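Local coordinates for protein epoxide hydrolase (Aspergillus niger, PDB 1QO7) that probably hydrolyses epoxides to vicinal diols, as an alpha/beta-hydrolase-fold epoxide hydrolase, at residues N212-R217 with S353-T358. The protein carries 2 engineered substitutions. Residues are numbered along the deposited sequence; the frame is centred on the assembly and turned at random.
Sequences NLCAMR and SWIATT
M216 lays the end of its side chain against the 353-358 segment, at the helix that begins before it, meeting W354 and T358. Its CE lies 3.6 Å from the W354 backbone O. The same methyl is 3.7 Å from T358 CG2, the side chains of M216 and T358 reaching tip to tip. M216 SD packs on W354 CB at 3.9 Å. The M216 chain runs extended through chi2 and then bends at chi3 (-67°), which turns the methyl toward the W354 carbonyl and T358. W354 O also accepts from T357 N and T357 OG1, the hydroxyl at 2.7 Å and in the carbonyl plane. T358 repeats the pattern one residue on: I355 O accepts from T358 N and, on a lone pair, from T358 OG1 at 2.7 Å, which fixes the hydroxyl and leaves CG2 facing the methionine. Further out, the six-membered part of the W354 indole meets the R217 backbone obliquely, CE3 being 3.9 Å from R217 O; I236 and M239 also touch this indole. C214 sets its CB against I355 CG1 at 4.0 Å. With SG anti to the backbone N (chi1 -168°), C214 SG comes 3.8 Å from T358 OG1; F340 touches both C214 and I355. The contact is plain packing in the alpha/beta hydrolase fold, joining the loop after strand 206-211 to the helix before strand 359-366, outermost of the sheet within this chain.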
ATOM      1  N   ASN A 212     -13.936  12.058  18.727  1.00 19.97           N
ATOM      2  CA  ASN A 212     -13.635  10.773  19.335  1.00 21.35           C
ATOM      3  C   ASN A 212     -12.301  10.239  18.787  1.00 22.22           C
ATOM      4  O   ASN A 212     -11.994   9.053  18.883  1.00 22.08           O
ATOM      5  CB  ASN A 212     -14.798   9.765  19.186  1.00 21.37           C
ATOM      6  CG  ASN A 212     -15.142   9.443  17.750  1.00 21.88           C
ATOM      7  OD1 ASN A 212     -14.733   8.405  17.219  1.00 22.46           O
ATOM      8  ND2 ASN A 212     -15.914  10.317  17.115  1.00 21.57           N
ATOM      9  N   LEU A 213     -11.512  11.157  18.225  1.00 23.49           N
ATOM     10  CA  LEU A 213     -10.174  10.858  17.715  1.00 25.05           C
ATOM     11  C   LEU A 213      -9.320  12.115  17.838  1.00 26.48           C
ATOM     12  O   LEU A 213      -9.724  13.190  17.403  1.00 26.11           O
ATOM     13  CB  LEU A 213     -10.190  10.426  16.243  1.00 24.94           C
ATOM     14  CG  LEU A 213      -8.771  10.245  15.673  1.00 24.78           C
ATOM     15  CD1 LEU A 213      -8.126   9.025  16.311  1.00 24.74           C
ATOM     16  CD2 LEU A 213      -8.812  10.084  14.169  1.00 24.70           C
ATOM     17  N   CYS A 214      -8.147  11.976  18.443  1.00 28.19           N
ATOM     18  CA  CYS A 214      -7.235  13.099  18.593  1.00 30.50           C
ATOM     19  C   CYS A 214      -5.827  12.604  18.298  1.00 31.67           C
ATOM     20  O   CYS A 214      -5.035  12.377  19.210  1.00 31.98           O
ATOM     21  CB  CYS A 214      -7.306  13.669  20.015  1.00 30.53           C
ATOM     22  SG  CYS A 214      -6.482  15.284  20.224  1.00 32.32           S
ATOM     23  N   ALA A 215      -5.530  12.421  17.015  1.00 33.24           N
ATOM     24  CA  ALA A 215      -4.217  11.953  16.586  1.00 34.94           C
ATOM     25  C   ALA A 215      -3.180  13.013  16.940  1.00 36.01           C
ATOM     26  O   ALA A 215      -3.278  14.156  16.496  1.00 36.30           O
ATOM     27  CB  ALA A 215      -4.219  11.699  15.082  1.00 34.93           C
ATOM     28  N   MET A 216      -2.192  12.632  17.745  1.00 37.26           N
ATOM     29  CA  MET A 216      -1.155  13.569  18.157  1.00 38.58           C
ATOM     30  C   MET A 216       0.060  12.859  18.738  1.00 39.76           C
ATOM     31  O   MET A 216       0.014  11.669  19.046  1.00 39.94           O
ATOM     32  CB  MET A 216      -1.714  14.533  19.207  1.00 38.02           C
ATOM     33  CG  MET A 216      -2.067  13.856  20.521  1.00 37.67           C
ATOM     34  SD  MET A 216      -2.781  14.991  21.716  1.00 36.67           S
ATOM     35  CE  MET A 216      -1.347  16.045  22.037  1.00 37.08           C
ATOM     36  N   ARG A 217       1.144  13.612  18.883  1.00 41.45           N
ATOM     37  CA  ARG A 217       2.391  13.100  19.441  1.00 42.95           C
ATOM     38  C   ARG A 217       2.498  13.647  20.860  1.00 43.61           C
ATOM     39  O   ARG A 217       1.636  14.411  21.300  1.00 43.75           O
ATOM     40  CB  ARG A 217       3.583  13.604  18.627  1.00 43.58           C
ATOM     41  CG  ARG A 217       3.426  13.491  17.118  1.00 44.39           C
ATOM     42  CD  ARG A 217       4.576  14.202  16.411  1.00 45.09           C
ATOM     43  NE  ARG A 217       4.455  14.151  14.956  1.00 45.72           N
ATOM     44  CZ  ARG A 217       5.330  14.695  14.117  1.00 46.03           C
ATOM     45  NH1 ARG A 217       6.392  15.336  14.590  1.00 46.19           N
ATOM     46  NH2 ARG A 217       5.148  14.597  12.805  1.00 46.24           N
ATOM     47  N   SER A 353      -4.823  14.078  29.527  1.00 25.41           N
ATOM     48  CA  SER A 353      -3.869  15.158  29.758  1.00 25.20           C
ATOM     49  C   SER A 353      -3.256  15.680  28.462  1.00 24.98           C
ATOM     50  O   SER A 353      -2.931  16.861  28.359  1.00 25.04           O
ATOM     51  CB  SER A 353      -2.758  14.698  30.710  1.00 25.46           C
ATOM     52  OG  SER A 353      -2.041  13.599  30.182  1.00 25.72           O
ATOM     53  N   TRP A 354      -3.091  14.798  27.479  1.00 24.28           N
ATOM     54  CA  TRP A 354      -2.530  15.193  26.191  1.00 24.09           C
ATOM     55  C   TRP A 354      -3.601  15.916  25.371  1.00 23.63           C
ATOM     56  O   TRP A 354      -3.363  16.991  24.826  1.00 23.20           O
ATOM     57  CB  TRP A 354      -2.047  13.962  25.421  1.00 24.71           C
ATOM     58  CG  TRP A 354      -0.757  13.379  25.915  1.00 25.48           C
ATOM     59  CD1 TRP A 354      -0.197  13.543  27.149  1.00 25.88           C
ATOM     60  CD2 TRP A 354       0.113  12.499  25.194  1.00 25.87           C
ATOM     61  NE1 TRP A 354       0.973  12.815  27.244  1.00 26.10           N
ATOM     62  CE2 TRP A 354       1.185  12.166  26.056  1.00 26.11           C
ATOM     63  CE3 TRP A 354       0.093  11.958  23.901  1.00 26.05           C
ATOM     64  CZ2 TRP A 354       2.227  11.313  25.666  1.00 26.26           C
ATOM     65  CZ3 TRP A 354       1.131  11.110  23.512  1.00 26.43           C
ATOM     66  CH2 TRP A 354       2.183  10.798  24.396  1.00 26.46           C
ATOM     67  N   ILE A 355      -4.782  15.315  25.293  1.00 22.94           N
ATOM     68  CA  ILE A 355      -5.876  15.911  24.534  1.00 22.72           C
ATOM     69  C   ILE A 355      -6.185  17.308  25.072  1.00 22.50           C
ATOM     70  O   ILE A 355      -6.471  18.229  24.312  1.00 22.26           O
ATOM     71  CB  ILE A 355      -7.138  15.039  24.627  1.00 22.83           C
ATOM     72  CG1 ILE A 355      -6.851  13.660  24.023  1.00 22.85           C
ATOM     73  CG2 ILE A 355      -8.307  15.735  23.924  1.00 22.78           C
ATOM     74  CD1 ILE A 355      -7.908  12.630  24.310  1.00 23.06           C
ATOM     75  N   ALA A 356      -6.111  17.458  26.390  1.00 22.29           N
ATOM     76  CA  ALA A 356      -6.390  18.740  27.033  1.00 22.51           C
ATOM     77  C   ALA A 356      -5.485  19.880  26.575  1.00 22.57           C
ATOM     78  O   ALA A 356      -5.855  21.050  26.708  1.00 22.73           O
ATOM     79  CB  ALA A 356      -6.303  18.591  28.553  1.00 22.46           C
ATOM     80  N   THR A 357      -4.308  19.551  26.043  1.00 22.50           N
ATOM     81  CA  THR A 357      -3.376  20.579  25.575  1.00 22.62           C
ATOM     82  C   THR A 357      -3.732  21.087  24.183  1.00 22.55           C
ATOM     83  O   THR A 357      -3.184  22.098  23.730  1.00 22.48           O
ATOM     84  CB  THR A 357      -1.911  20.066  25.513  1.00 22.73           C
ATOM     85  OG1 THR A 357      -1.779  19.098  24.461  1.00 23.11           O
ATOM     86  CG2 THR A 357      -1.503  19.437  26.838  1.00 23.16           C
ATOM     87  N   THR A 358      -4.658  20.399  23.515  1.00 22.30           N
ATOM     88  CA  THR A 358      -5.054  20.765  22.157  1.00 21.99           C
ATOM     89  C   THR A 358      -6.340  21.586  22.074  1.00 22.10           C
ATOM     90  O   THR A 358      -6.811  21.903  20.983  1.00 21.82           O
ATOM     91  CB  THR A 358      -5.224  19.504  21.274  1.00 21.85           C
ATOM     92  OG1 THR A 358      -6.415  18.809  21.652  1.00 21.65           O
ATOM     93  CG2 THR A 358      -4.033  18.567  21.448  1.00 21.49           C
TER